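Local coordinates for ATP-dependent RNA ligase (Methanothermobacter thermautotrophicus, PDB 5D1P), which joins RNA ends in an ATP-dependent reaction, probably through a covalent enzyme-adenylate intermediate as in related nucleotidyltransferase ligases, at residues R27-R31 / L41-K45; I81-D87 / P207-A212; D142-E148 / V171-K177; S247-A251 / R293-L297; S259-D263 / Y362-R368. All blocks are in the same frame, centred on the assembly; numbering follows the deposited sequence.

Contact 1: residues R27-R31 / L41-K45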
# COMPACT_ATOMS: atom_id res chain seq x y z
N ARG A 27 23.36 12.79 12.75
CA ARG A 27 22.71 12.12 11.62
C ARG A 27 22.63 12.97 10.32
O ARG A 27 23.47 12.84 9.43
CB ARG A 27 21.31 11.67 12.08
CG ARG A 27 20.82 12.40 13.34
CD ARG A 27 19.31 12.42 13.42
NE ARG A 27 18.80 13.28 14.49
CZ ARG A 27 18.73 14.60 14.40
NH1 ARG A 27 19.18 15.21 13.30
NH2 ARG A 27 18.23 15.32 15.40
N GLY A 28 21.64 13.87 10.24
CA GLY A 28 21.28 14.50 8.98
C GLY A 28 21.94 15.81 8.59
O GLY A 28 21.39 16.55 7.79
N SER A 29 23.12 16.10 9.14
CA SER A 29 23.90 17.26 8.72
C SER A 29 25.29 16.80 8.32
O SER A 29 26.07 16.35 9.16
CB SER A 29 23.98 18.31 9.83
OG SER A 29 24.57 19.52 9.35
N LEU A 30 25.61 16.92 7.04
CA LEU A 30 26.83 16.33 6.51
C LEU A 30 27.78 17.38 5.97
O LEU A 30 27.38 18.29 5.25
CB LEU A 30 26.50 15.32 5.42
CG LEU A 30 27.25 13.99 5.47
CD1 LEU A 30 26.75 13.10 6.61
CD2 LEU A 30 27.15 13.27 4.13
N ARG A 31 29.06 17.26 6.32
CA ARG A 31 30.09 18.16 5.83
C ARG A 31 30.74 17.54 4.61
O ARG A 31 31.09 16.37 4.62
CB ARG A 31 31.14 18.41 6.91
CG ARG A 31 32.21 19.44 6.55
CD ARG A 31 33.61 18.83 6.77
NE ARG A 31 34.09 18.08 5.60
CZ ARG A 31 34.37 16.78 5.56
NH1 ARG A 31 34.23 16.01 6.64
NH2 ARG A 31 34.81 16.23 4.43
N LEU A 41 27.88 22.50 4.01
CA LEU A 41 27.06 21.72 4.92
C LEU A 41 25.71 21.46 4.32
O LEU A 41 24.99 22.39 3.96
CB LEU A 41 26.91 22.43 6.26
CG LEU A 41 27.91 21.78 7.22
CD1 LEU A 41 28.20 22.70 8.35
CD2 LEU A 41 27.36 20.45 7.72
N LEU A 42 25.39 20.18 4.24
CA LEU A 42 24.18 19.70 3.60
C LEU A 42 23.19 19.15 4.63
O LEU A 42 23.55 18.32 5.46
CB LEU A 42 24.56 18.62 2.57
CG LEU A 42 23.51 18.06 1.63
CD1 LEU A 42 24.17 17.72 0.31
CD2 LEU A 42 22.85 16.82 2.24
N PHE A 43 21.95 19.62 4.57
CA PHE A 43 20.90 19.18 5.48
C PHE A 43 20.00 18.13 4.81
O PHE A 43 19.16 18.46 3.96
CB PHE A 43 20.04 20.37 5.91
CG PHE A 43 20.76 21.38 6.78
CD1 PHE A 43 20.54 21.43 8.14
CD2 PHE A 43 21.64 22.31 6.21
CE1 PHE A 43 21.19 22.37 8.94
CE2 PHE A 43 22.30 23.25 6.99
CZ PHE A 43 22.08 23.28 8.37
N LYS A 44 20.15 16.88 5.19
CA LYS A 44 19.34 15.84 4.58
C LYS A 44 17.89 15.95 5.04
O LYS A 44 16.97 15.64 4.28
CB LYS A 44 19.91 14.45 4.85
CG LYS A 44 21.38 14.31 4.44
CD LYS A 44 21.74 12.89 3.98
CE LYS A 44 21.60 12.74 2.46
NZ LYS A 44 22.80 12.13 1.83
N LYS A 45 17.70 16.44 6.27
CA LYS A 45 16.37 16.59 6.88
C LYS A 45 16.05 18.05 7.18
O LYS A 45 16.95 18.82 7.49
CB LYS A 45 16.31 15.80 8.19
CG LYS A 45 16.27 14.30 8.02
CD LYS A 45 14.94 13.85 7.43
CE LYS A 45 14.85 12.32 7.34
NZ LYS A 45 13.70 11.88 6.47
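Gly28 makes the first link from 27-31 to 41-45: its O accepts a hydrogen bond of 2.9 Å from Lys44 N and also lies 3.5 Å from Phe43 CA in a CA-H...O contact. At Ser29 the strand proper begins, opposite Phe43 in a non-hydrogen-bonded pair with CA atoms 4.8 Å apart. The Ser29 side chain lies on the same face of the sheet as Phe43 and Leu41; its OG sits over one face of the Phe43 ring and 3.4 Å from Leu41 CD2, under cover of helix 18-25, which Ser29 and Phe43 both touch. Leu30 follows as the hydrogen-bonded pair of Leu42, with Leu30 N to Leu42 O and Leu42 N to Leu30 O both 2.9 Å and nearly straight. Its side chain emerges on the other face, beside that of Leu42, and is exposed, whereas Leu42 is buried against Val55 and His118. Arg31, again on the face of Ser29, pairs with Leu41 without hydrogen bonds; Arg31 CB lies 4.4 Å from Leu41 CD2, and both side chains also meet Ile5. The two strand segments run antiparallel at 156°, their axes 4.7 Å apart. The alternating pairs are those of a regular antiparallel ladder, and since strands 29-33 and 39-43 follow each other directly in the chain they form a beta hairpin, at one edge of the four-stranded antiparallel sheet in the N-terminal region.

Contact 2: residues I81-D87 / P207-A212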
# COMPACT_ATOMS: atom_id res chain seq x y z
N ILE A 81 -9.60 24.81 -4.15
CA ILE A 81 -8.92 25.94 -4.77
C ILE A 81 -9.42 27.26 -4.17
O ILE A 81 -8.62 28.05 -3.68
CB ILE A 81 -9.10 25.93 -6.29
CG1 ILE A 81 -8.25 24.81 -6.91
CG2 ILE A 81 -8.70 27.26 -6.90
CD1 ILE A 81 -8.52 24.58 -8.35
N GLN A 82 -10.74 27.49 -4.17
CA GLN A 82 -11.32 28.70 -3.57
C GLN A 82 -10.99 28.80 -2.09
O GLN A 82 -10.90 29.91 -1.55
CB GLN A 82 -12.84 28.75 -3.73
CG GLN A 82 -13.33 28.86 -5.15
CD GLN A 82 -14.47 29.86 -5.30
OE1 GLN A 82 -14.52 30.87 -4.60
NE2 GLN A 82 -15.40 29.57 -6.20
N GLU A 83 -10.82 27.65 -1.43
CA GLU A 83 -10.54 27.59 0.01
C GLU A 83 -9.09 27.92 0.34
O GLU A 83 -8.77 28.32 1.47
CB GLU A 83 -10.86 26.19 0.55
CG GLU A 83 -10.97 26.12 2.06
CD GLU A 83 -12.22 26.84 2.56
OE1 GLU A 83 -13.10 27.16 1.72
OE2 GLU A 83 -12.32 27.08 3.78
N HIS A 84 -8.20 27.75 -0.63
CA HIS A 84 -6.78 27.92 -0.37
C HIS A 84 -6.25 29.27 -0.91
O HIS A 84 -5.49 29.95 -0.24
CB HIS A 84 -5.99 26.75 -0.99
CG HIS A 84 -4.52 26.82 -0.75
ND1 HIS A 84 -3.92 26.29 0.38
CD2 HIS A 84 -3.51 27.35 -1.49
CE1 HIS A 84 -2.62 26.50 0.32
NE2 HIS A 84 -2.34 27.14 -0.80
N PHE A 85 -6.65 29.64 -2.12
CA PHE A 85 -6.14 30.84 -2.77
C PHE A 85 -7.04 32.05 -2.49
O PHE A 85 -7.96 31.99 -1.67
CB PHE A 85 -6.01 30.61 -4.28
CG PHE A 85 -4.98 29.56 -4.63
CD1 PHE A 85 -3.62 29.88 -4.66
CD2 PHE A 85 -5.35 28.25 -4.90
CE1 PHE A 85 -2.67 28.91 -4.97
CE2 PHE A 85 -4.40 27.28 -5.21
CZ PHE A 85 -3.06 27.61 -5.25
N ARG A 86 -6.79 33.15 -3.19
CA ARG A 86 -7.46 34.42 -2.90
C ARG A 86 -7.36 35.34 -4.10
O ARG A 86 -6.27 35.72 -4.50
CB ARG A 86 -6.82 35.07 -1.68
CG ARG A 86 -5.30 35.00 -1.64
CD ARG A 86 -4.79 35.11 -0.20
NE ARG A 86 -3.49 35.77 -0.08
CZ ARG A 86 -2.96 36.17 1.08
NH1 ARG A 86 -3.64 35.98 2.21
NH2 ARG A 86 -1.78 36.76 1.12
N ASP A 87 -8.50 35.66 -4.69
CA ASP A 87 -8.60 36.53 -5.87
C ASP A 87 -8.17 35.89 -7.19
O ASP A 87 -8.99 35.78 -8.11
CB ASP A 87 -7.81 37.83 -5.65
CG ASP A 87 -8.27 38.57 -4.43
OD1 ASP A 87 -9.49 38.51 -4.15
OD2 ASP A 87 -7.43 39.18 -3.72
N PRO A 207 -9.31 34.47 -12.48
CA PRO A 207 -10.08 34.90 -11.30
C PRO A 207 -10.49 33.69 -10.47
O PRO A 207 -10.84 32.66 -11.05
CB PRO A 207 -11.31 35.57 -11.91
CG PRO A 207 -11.43 34.96 -13.27
CD PRO A 207 -10.02 34.79 -13.73
N ILE A 208 -10.46 33.80 -9.15
CA ILE A 208 -10.53 32.62 -8.32
C ILE A 208 -11.82 31.82 -8.51
O ILE A 208 -11.83 30.61 -8.32
CB ILE A 208 -10.37 32.97 -6.84
CG1 ILE A 208 -10.12 31.69 -6.03
CG2 ILE A 208 -11.56 33.77 -6.35
CD1 ILE A 208 -9.71 31.96 -4.60
N GLU A 209 -12.89 32.48 -8.93
CA GLU A 209 -14.16 31.79 -9.06
C GLU A 209 -14.19 30.94 -10.32
O GLU A 209 -14.95 29.98 -10.41
CB GLU A 209 -15.32 32.79 -9.09
CG GLU A 209 -15.37 33.68 -7.86
CD GLU A 209 -14.58 34.98 -8.02
OE1 GLU A 209 -13.89 35.14 -9.06
OE2 GLU A 209 -14.67 35.84 -7.10
N GLU A 210 -13.35 31.28 -11.29
CA GLU A 210 -13.30 30.55 -12.54
C GLU A 210 -12.15 29.55 -12.60
O GLU A 210 -12.07 28.75 -13.53
CB GLU A 210 -13.16 31.53 -13.71
CG GLU A 210 -14.26 32.60 -13.74
CD GLU A 210 -14.29 33.38 -15.04
OE1 GLU A 210 -13.24 33.51 -15.71
OE2 GLU A 210 -15.40 33.86 -15.40
N ALA A 211 -11.27 29.58 -11.60
CA ALA A 211 -10.02 28.82 -11.68
C ALA A 211 -10.26 27.29 -11.75
O ALA A 211 -9.70 26.62 -12.62
CB ALA A 211 -9.12 29.18 -10.49
N ALA A 212 -11.10 26.76 -10.87
CA ALA A 212 -11.29 25.31 -10.80
C ALA A 212 -11.80 24.76 -12.12
O ALA A 212 -11.34 23.71 -12.57
CB ALA A 212 -12.24 24.95 -9.68
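Ile208, by far the most deeply covered residue of this contact, projects from the N-terminal part of segment 207-212 into the bend where 81-87 leaves its helix. Its CD1 lies 3.4 Å from Phe85 C, 3.5 Å from Arg86 N and 3.8 Å from Gln82 CA, and it also touches Phe85 CB at 4.0 Å. The methyl therefore packs largely against backbone, at the point where Phe85 is the first residue to abandon helical angles. The main chain of the same isoleucine fixes the position: Ile208 N donates a hydrogen bond of 2.7 Å to Asp87 O, which in addition receives a CA-H...O contact from Pro207 CA at 3.5 Å. Gln82 closes the solvent side. Its side chain runs along Ile208, with Gln82 CG 4.4 Å from Ile208 CG1, and brings NE2 to 3.8 Å from Glu209 CA, a van der Waals approach. Ile81, on the buried side, meets the two alanines of the next turn, CG2 lying 4.1 Å from Ala211 CB and CD1 4.0 Å from Ala212 CB; the Ile81 and Ala212 CA atoms are 6.5 Å apart. Ile81 and Phe85 continue inward onto Met232 of strand 229-233, and Phe85 also reaches Leu242 of strand 242-245. The contact thus joins the end of helix 80-84 to the N-terminal end region of helix 208-225, beside the mixed sheet in which strands 88-92 and 202-207 are antiparallel neighbours.

Contact 3: residues D142-E148 / V171-K177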
# COMPACT_ATOMS: atom_id res chain seq x y z
N ASP A 142 22.40 36.68 -6.38
CA ASP A 142 21.82 36.13 -5.17
C ASP A 142 20.43 35.53 -5.37
O ASP A 142 19.71 35.25 -4.39
CB ASP A 142 21.78 37.21 -4.09
CG ASP A 142 23.17 37.55 -3.57
OD1 ASP A 142 24.11 36.75 -3.80
OD2 ASP A 142 23.31 38.63 -2.96
N LEU A 143 20.09 35.29 -6.63
CA LEU A 143 18.87 34.57 -6.98
C LEU A 143 19.18 33.12 -7.35
O LEU A 143 20.18 32.83 -8.04
CB LEU A 143 18.14 35.24 -8.14
CG LEU A 143 17.40 36.56 -7.92
CD1 LEU A 143 16.55 36.87 -9.16
CD2 LEU A 143 16.55 36.49 -6.69
N VAL A 144 18.34 32.21 -6.88
CA VAL A 144 18.51 30.80 -7.22
C VAL A 144 17.48 30.38 -8.27
O VAL A 144 16.29 30.50 -8.04
CB VAL A 144 18.38 29.91 -5.97
CG1 VAL A 144 18.70 28.44 -6.31
CG2 VAL A 144 19.28 30.42 -4.86
N ILE A 145 17.96 29.87 -9.40
CA ILE A 145 17.10 29.39 -10.48
C ILE A 145 16.55 28.00 -10.18
O ILE A 145 17.29 27.02 -10.19
CB ILE A 145 17.87 29.35 -11.82
CG1 ILE A 145 18.34 30.75 -12.23
CG2 ILE A 145 17.01 28.75 -12.93
CD1 ILE A 145 19.26 30.75 -13.49
N CYS A 146 15.26 27.92 -9.91
CA CYS A 146 14.65 26.63 -9.62
C CYS A 146 13.89 26.14 -10.85
O CYS A 146 12.99 26.82 -11.34
CB CYS A 146 13.72 26.74 -8.42
SG CYS A 146 14.48 27.51 -6.96
N GLY A 147 14.25 24.96 -11.35
CA GLY A 147 13.66 24.46 -12.57
C GLY A 147 13.51 22.94 -12.61
O GLY A 147 13.93 22.24 -11.69
N GLU A 148 12.91 22.45 -13.69
CA GLU A 148 12.78 21.04 -13.96
C GLU A 148 13.67 20.67 -15.14
O GLU A 148 13.57 21.27 -16.21
CB GLU A 148 11.32 20.68 -14.25
CG GLU A 148 10.97 19.19 -14.05
CD GLU A 148 10.80 18.79 -12.58
OE1 GLU A 148 11.00 19.65 -11.69
OE2 GLU A 148 10.46 17.61 -12.31
N VAL A 171 12.28 26.69 -16.19
CA VAL A 171 12.34 27.36 -14.90
C VAL A 171 10.94 27.63 -14.34
O VAL A 171 10.07 28.13 -15.05
CB VAL A 171 13.11 28.70 -15.02
CG1 VAL A 171 13.16 29.41 -13.67
CG2 VAL A 171 14.50 28.44 -15.56
N PHE A 172 10.73 27.28 -13.06
CA PHE A 172 9.45 27.54 -12.43
C PHE A 172 9.58 28.40 -11.16
O PHE A 172 8.59 28.65 -10.49
CB PHE A 172 8.68 26.22 -12.14
CG PHE A 172 9.47 25.15 -11.41
CD1 PHE A 172 9.99 25.37 -10.15
CD2 PHE A 172 9.63 23.89 -11.98
CE1 PHE A 172 10.68 24.38 -9.48
CE2 PHE A 172 10.33 22.89 -11.30
CZ PHE A 172 10.86 23.13 -10.05
N ASP A 173 10.77 28.89 -10.83
CA ASP A 173 10.92 29.69 -9.61
C ASP A 173 12.26 30.42 -9.61
O ASP A 173 13.27 29.92 -10.14
CB ASP A 173 10.79 28.79 -8.36
CG ASP A 173 9.77 29.33 -7.32
OD1 ASP A 173 9.26 30.46 -7.46
OD2 ASP A 173 9.45 28.57 -6.37
N LEU A 174 12.24 31.62 -9.04
CA LEU A 174 13.44 32.33 -8.64
C LEU A 174 13.33 32.55 -7.14
O LEU A 174 12.39 33.19 -6.67
CB LEU A 174 13.58 33.67 -9.38
CG LEU A 174 13.95 33.55 -10.86
CD1 LEU A 174 14.01 34.91 -11.57
CD2 LEU A 174 15.29 32.83 -10.98
N ARG A 175 14.29 32.04 -6.39
CA ARG A 175 14.26 32.17 -4.94
C ARG A 175 15.56 32.78 -4.44
O ARG A 175 16.64 32.46 -4.96
CB ARG A 175 14.00 30.80 -4.29
CG ARG A 175 12.57 30.35 -4.48
CD ARG A 175 12.22 29.03 -3.78
NE ARG A 175 10.80 28.75 -3.93
CZ ARG A 175 9.88 28.93 -2.98
NH1 ARG A 175 10.24 29.34 -1.77
NH2 ARG A 175 8.61 28.65 -3.24
N GLU A 176 15.45 33.65 -3.45
CA GLU A 176 16.61 34.31 -2.86
C GLU A 176 17.48 33.34 -2.07
O GLU A 176 16.97 32.46 -1.38
CB GLU A 176 16.17 35.45 -1.91
CG GLU A 176 15.61 36.69 -2.59
CD GLU A 176 15.23 37.78 -1.58
OE1 GLU A 176 14.22 38.48 -1.81
OE2 GLU A 176 15.94 37.93 -0.56
N LYS A 177 18.78 33.52 -2.16
CA LYS A 177 19.71 32.87 -1.25
C LYS A 177 19.34 33.22 0.18
O LYS A 177 18.79 34.29 0.42
CB LYS A 177 21.15 33.30 -1.53
CG LYS A 177 21.76 32.75 -2.80
CD LYS A 177 23.12 33.37 -3.05
CE LYS A 177 23.80 32.69 -4.22
NZ LYS A 177 24.99 33.46 -4.65
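Phe172 lays its ring against Gly147, whose CA sits 4.0 Å from the ring centroid and 14° off its normal, a CH-pi contact; Phe172 CE1 also meets Cys146 CB at 4.0 Å. Both Phe172 and Glu148 belong to the ATP site, and Glu148 also to the magnesium site. Glu148 OE1, 3.3 Å from Phe172 CE2 at the ring edge, is hydrogen-bonded to O2' of the adenylylated lysine at position 94, and its OE2 to Gly97 N. A classic beta bulge turns the aromatic residue this way: Phe172 and Asp173 both face Cys146, whose O accepts Phe172 N at 2.9 Å and, weakly, Asp173 N at 3.1 Å. Beyond it the antiparallel ladder is regular, with Val144 N to Arg175 O at 2.6 Å and Arg175 N to Val144 O at 3.0 Å. At the far end Lys177 N bonds Asp142 O at 3.0 Å. A salt bridge joins Lys177 NZ to Asp142 OD1 at 3.5 Å; NZ also salt-bridges Glu63 and hydrogen-bonds Cys104 O. Leu143, Ile145, Leu174 and Val171 share one face, packed on helices 134-139 and 185-194; on the other side of strand 143-150 lies strand 98-104, in the four-stranded antiparallel sheet of the nucleotidyltransferase domain.

Contact 4: residues S247-A251 / R293-L297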
# COMPACT_ATOMS: atom_id res chain seq x y z
N SER A 247 -5.05 11.80 -14.82
CA SER A 247 -5.24 10.36 -14.63
C SER A 247 -4.16 9.60 -15.36
O SER A 247 -3.65 8.60 -14.88
CB SER A 247 -6.62 9.88 -15.12
OG SER A 247 -6.83 8.52 -14.73
N GLN A 248 -3.78 10.13 -16.52
CA GLN A 248 -2.76 9.48 -17.33
C GLN A 248 -1.41 9.52 -16.63
O GLN A 248 -0.67 8.53 -16.66
CB GLN A 248 -2.71 10.12 -18.71
CG GLN A 248 -3.92 9.75 -19.55
CD GLN A 248 -5.19 10.49 -19.14
OE1 GLN A 248 -5.15 11.44 -18.34
NE2 GLN A 248 -6.32 10.04 -19.66
N ALA A 249 -1.11 10.62 -15.95
CA ALA A 249 0.10 10.67 -15.12
C ALA A 249 0.12 9.56 -14.07
O ALA A 249 1.15 8.90 -13.86
CB ALA A 249 0.23 12.03 -14.45
N HIS A 250 -1.03 9.33 -13.41
CA HIS A 250 -1.15 8.29 -12.39
C HIS A 250 -0.95 6.89 -12.95
O HIS A 250 -0.28 6.05 -12.35
CB HIS A 250 -2.51 8.37 -11.70
CG HIS A 250 -2.83 9.73 -11.17
ND1 HIS A 250 -4.12 10.18 -10.99
CD2 HIS A 250 -2.01 10.76 -10.82
CE1 HIS A 250 -4.09 11.42 -10.53
NE2 HIS A 250 -2.83 11.80 -10.42
N ALA A 251 -1.55 6.64 -14.11
CA ALA A 251 -1.38 5.37 -14.79
C ALA A 251 0.08 5.20 -15.18
O ALA A 251 0.63 4.11 -15.08
CB ALA A 251 -2.27 5.30 -16.03
N ARG A 293 -11.64 5.00 -17.27
CA ARG A 293 -10.75 5.19 -16.13
C ARG A 293 -10.44 3.86 -15.44
O ARG A 293 -9.28 3.55 -15.20
CB ARG A 293 -11.36 6.18 -15.12
CG ARG A 293 -10.44 6.50 -13.95
CD ARG A 293 -11.05 7.46 -12.91
NE ARG A 293 -11.47 8.76 -13.45
CZ ARG A 293 -10.68 9.83 -13.57
NH1 ARG A 293 -9.40 9.77 -13.21
NH2 ARG A 293 -11.17 10.96 -14.05
N ALA A 294 -11.47 3.08 -15.13
CA ALA A 294 -11.30 1.73 -14.62
C ALA A 294 -10.39 0.86 -15.50
O ALA A 294 -9.48 0.18 -14.99
CB ALA A 294 -12.66 1.05 -14.45
N ARG A 295 -10.62 0.87 -16.81
CA ARG A 295 -9.85 0.03 -17.70
C ARG A 295 -8.40 0.44 -17.66
O ARG A 295 -7.51 -0.40 -17.48
CB ARG A 295 -10.36 0.10 -19.14
CG ARG A 295 -9.53 -0.72 -20.12
CD ARG A 295 -9.88 -0.35 -21.55
NE ARG A 295 -9.25 0.93 -21.88
CZ ARG A 295 -9.93 2.06 -22.02
NH1 ARG A 295 -11.24 2.08 -21.84
NH2 ARG A 295 -9.28 3.19 -22.30
N ARG A 296 -8.18 1.75 -17.83
CA ARG A 296 -6.86 2.36 -17.79
C ARG A 296 -6.09 1.92 -16.55
O ARG A 296 -4.91 1.55 -16.63
CB ARG A 296 -6.98 3.89 -17.83
CG ARG A 296 -5.69 4.64 -17.75
CD ARG A 296 -5.84 6.08 -18.32
NE ARG A 296 -6.95 6.81 -17.72
CZ ARG A 296 -8.09 7.15 -18.34
NH1 ARG A 296 -8.29 6.85 -19.61
NH2 ARG A 296 -9.03 7.80 -17.68
N LEU A 297 -6.77 1.94 -15.41
CA LEU A 297 -6.11 1.59 -14.17
C LEU A 297 -5.77 0.12 -14.11
O LEU A 297 -4.67 -0.26 -13.69
CB LEU A 297 -6.99 1.97 -12.99
CG LEU A 297 -6.41 1.55 -11.65
CD1 LEU A 297 -5.16 2.36 -11.37
CD2 LEU A 297 -7.46 1.72 -10.56
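Two helices lie side by side here, the start of 247-257 and an early part of the long helix 287-313, their segments running in similar directions at 23° with axes 10.4 Å apart. At that separation long side chains have to bridge the gap, and arginine dominates. The polar links across it are modest: Arg296 NE gives Ser247 OG a weak hydrogen bond of 3.4 Å, while Arg293 NH1 comes within 3.2 Å of Ser247 OG at an angle too poor for one. Charge pairing centres instead on helix 269-283, where Glu276 accepts from Ser247 OG and His250 and forms a salt bridge with Arg293, which has a second carboxylate in Asp284. Arg293 and Leu297 also pack against helix residues Ile302 and Ile301 of the second subunit, so this part of helix 287-313 contributes to the dimer interface. Van der Waals contacts fill in the rest: Ala251 CB touches Arg296 CG at 3.9 Å, and Gln248 NE2 lies over one face of the Arg296 guanidinium, 3.6 Å from CZ.

Contact 5: residues S259-D263 / Y362-R368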
# COMPACT_ATOMS: atom_id res chain seq x y z
N SER A 259 5.98 -2.28 -12.74
CA SER A 259 7.03 -2.92 -13.53
C SER A 259 8.20 -3.32 -12.63
O SER A 259 8.92 -4.28 -12.91
CB SER A 259 7.51 -2.01 -14.66
OG SER A 259 8.46 -2.70 -15.46
N TYR A 260 8.37 -2.60 -11.53
CA TYR A 260 9.36 -2.95 -10.51
C TYR A 260 8.71 -2.92 -9.13
O TYR A 260 9.11 -2.13 -8.28
CB TYR A 260 10.54 -1.97 -10.56
CG TYR A 260 11.06 -1.68 -11.96
CD1 TYR A 260 10.72 -0.51 -12.62
CD2 TYR A 260 11.91 -2.57 -12.60
CE1 TYR A 260 11.20 -0.24 -13.89
CE2 TYR A 260 12.39 -2.31 -13.86
CZ TYR A 260 12.04 -1.15 -14.50
OH TYR A 260 12.53 -0.90 -15.77
N PRO A 261 7.72 -3.80 -8.90
CA PRO A 261 6.80 -3.70 -7.76
C PRO A 261 7.47 -3.72 -6.40
O PRO A 261 6.94 -3.12 -5.46
CB PRO A 261 5.88 -4.92 -7.93
CG PRO A 261 6.70 -5.89 -8.73
CD PRO A 261 7.50 -5.04 -9.67
N PHE A 262 8.63 -4.36 -6.29
CA PHE A 262 9.28 -4.51 -5.00
C PHE A 262 10.42 -3.53 -4.77
O PHE A 262 11.21 -3.71 -3.85
CB PHE A 262 9.79 -5.94 -4.86
CG PHE A 262 8.69 -6.94 -4.79
CD1 PHE A 262 8.42 -7.78 -5.86
CD2 PHE A 262 7.87 -7.01 -3.67
CE1 PHE A 262 7.39 -8.67 -5.81
CE2 PHE A 262 6.85 -7.92 -3.61
CZ PHE A 262 6.60 -8.75 -4.68
N ASP A 263 10.50 -2.50 -5.60
CA ASP A 263 11.51 -1.45 -5.42
C ASP A 263 10.87 -0.15 -4.96
O ASP A 263 11.56 0.81 -4.64
CB ASP A 263 12.30 -1.23 -6.70
CG ASP A 263 13.21 -2.38 -7.00
OD1 ASP A 263 12.79 -3.28 -7.76
OD2 ASP A 263 14.32 -2.41 -6.45
N TYR A 362 17.16 -3.07 -10.59
CA TYR A 362 16.13 -3.14 -9.56
C TYR A 362 16.14 -4.53 -8.93
O TYR A 362 15.32 -5.40 -9.25
CB TYR A 362 14.77 -2.81 -10.16
CG TYR A 362 14.64 -1.41 -10.70
CD1 TYR A 362 14.86 -1.14 -12.04
CD2 TYR A 362 14.29 -0.36 -9.86
CE1 TYR A 362 14.73 0.16 -12.54
CE2 TYR A 362 14.16 0.93 -10.35
CZ TYR A 362 14.38 1.18 -11.69
OH TYR A 362 14.23 2.47 -12.15
N GLN A 363 17.07 -4.72 -8.00
CA GLN A 363 17.45 -6.05 -7.54
C GLN A 363 16.36 -6.66 -6.66
O GLN A 363 16.14 -7.88 -6.69
CB GLN A 363 18.78 -5.98 -6.78
CG GLN A 363 19.72 -7.16 -7.07
CD GLN A 363 19.84 -7.48 -8.55
OE1 GLN A 363 19.66 -8.63 -8.96
NE2 GLN A 363 20.14 -6.48 -9.36
N SER A 364 15.69 -5.82 -5.88
CA SER A 364 14.61 -6.30 -5.02
C SER A 364 13.53 -6.98 -5.83
O SER A 364 13.06 -8.05 -5.48
CB SER A 364 14.01 -5.14 -4.24
OG SER A 364 14.92 -4.74 -3.25
N THR A 365 13.16 -6.36 -6.94
CA THR A 365 12.16 -6.91 -7.83
C THR A 365 12.68 -8.18 -8.48
O THR A 365 11.95 -9.16 -8.61
CB THR A 365 11.76 -5.89 -8.89
OG1 THR A 365 10.97 -4.86 -8.28
CG2 THR A 365 10.97 -6.53 -10.00
N THR A 366 13.94 -8.16 -8.89
CA THR A 366 14.55 -9.36 -9.49
C THR A 366 14.63 -10.50 -8.46
O THR A 366 14.17 -11.62 -8.72
CB THR A 366 15.95 -9.05 -10.04
OG1 THR A 366 15.83 -8.18 -11.19
CG2 THR A 366 16.67 -10.34 -10.44
N ASP A 367 15.17 -10.22 -7.28
CA ASP A 367 15.24 -11.24 -6.25
C ASP A 367 13.89 -11.88 -5.91
O ASP A 367 13.71 -13.08 -6.12
CB ASP A 367 15.87 -10.65 -4.99
CG ASP A 367 17.35 -10.38 -5.17
OD1 ASP A 367 17.89 -10.83 -6.21
OD2 ASP A 367 17.98 -9.75 -4.28
N ARG A 368 12.95 -11.08 -5.42
CA ARG A 368 11.68 -11.60 -4.93
C ARG A 368 10.86 -12.31 -6.00
O ARG A 368 10.31 -13.38 -5.76
CB ARG A 368 10.85 -10.49 -4.30
CG ARG A 368 11.12 -10.34 -2.82
CD ARG A 368 9.87 -10.56 -1.99
NE ARG A 368 9.35 -9.30 -1.47
CZ ARG A 368 8.19 -9.17 -0.84
NH1 ARG A 368 7.42 -10.23 -0.63
NH2 ARG A 368 7.81 -7.96 -0.41
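Asp263 OD1 takes two hydrogen bonds from Thr365, a very short one of 2.5 Å from OG1 and another of 3.2 Å from the backbone N, so the carboxylate occupies an amide in the first turn of helix 363-373. Thr365 OG1 in turn accepts Phe262 N at 3.1 Å. Donor and acceptor at once, the threonine holds the type I beta turn Tyr260-Asp263, itself closed by Asp263 N to Tyr260 O at 3.0 Å. The turn belongs to the loop between helices 247-257 and 269-283, and is thereby joined to the last helix of the C-terminal region. At one flank the rings of Tyr260 and the N-cap residue Tyr362 stack face to face, centroids 3.8 Å apart and planes at 23°; their hydroxyls bond Glu320 and Tyr256 respectively. At the other, Arg368 CB sits 4.2 Å from the centroid of the Phe262 ring in a CH-pi contact, and Pro261 and Phe262 pack on Ile274 of the second subunit.

In the fold
From the N terminus, contact 1 closes a short hairpin loop in the N-terminal sheet. Contact 2 follows and spans far more chain, bringing the helix after strand 72-73 to the helix that follows strand 202-207; contact 3 lies wholly within that span, its two strands forming part of a second sheet at the nucleotide site, with centres of contacts 2 and 3 about 25 Å apart. Contacts 4 and 5 come last and cross, their segments alternating: the first ties helix 247-257 to helix 287-313, the second ties the loop after helix 247-257 to helix 363-373. Both touch the second subunit, and contact 4 lies across the chain's centre from contacts 1 and 3.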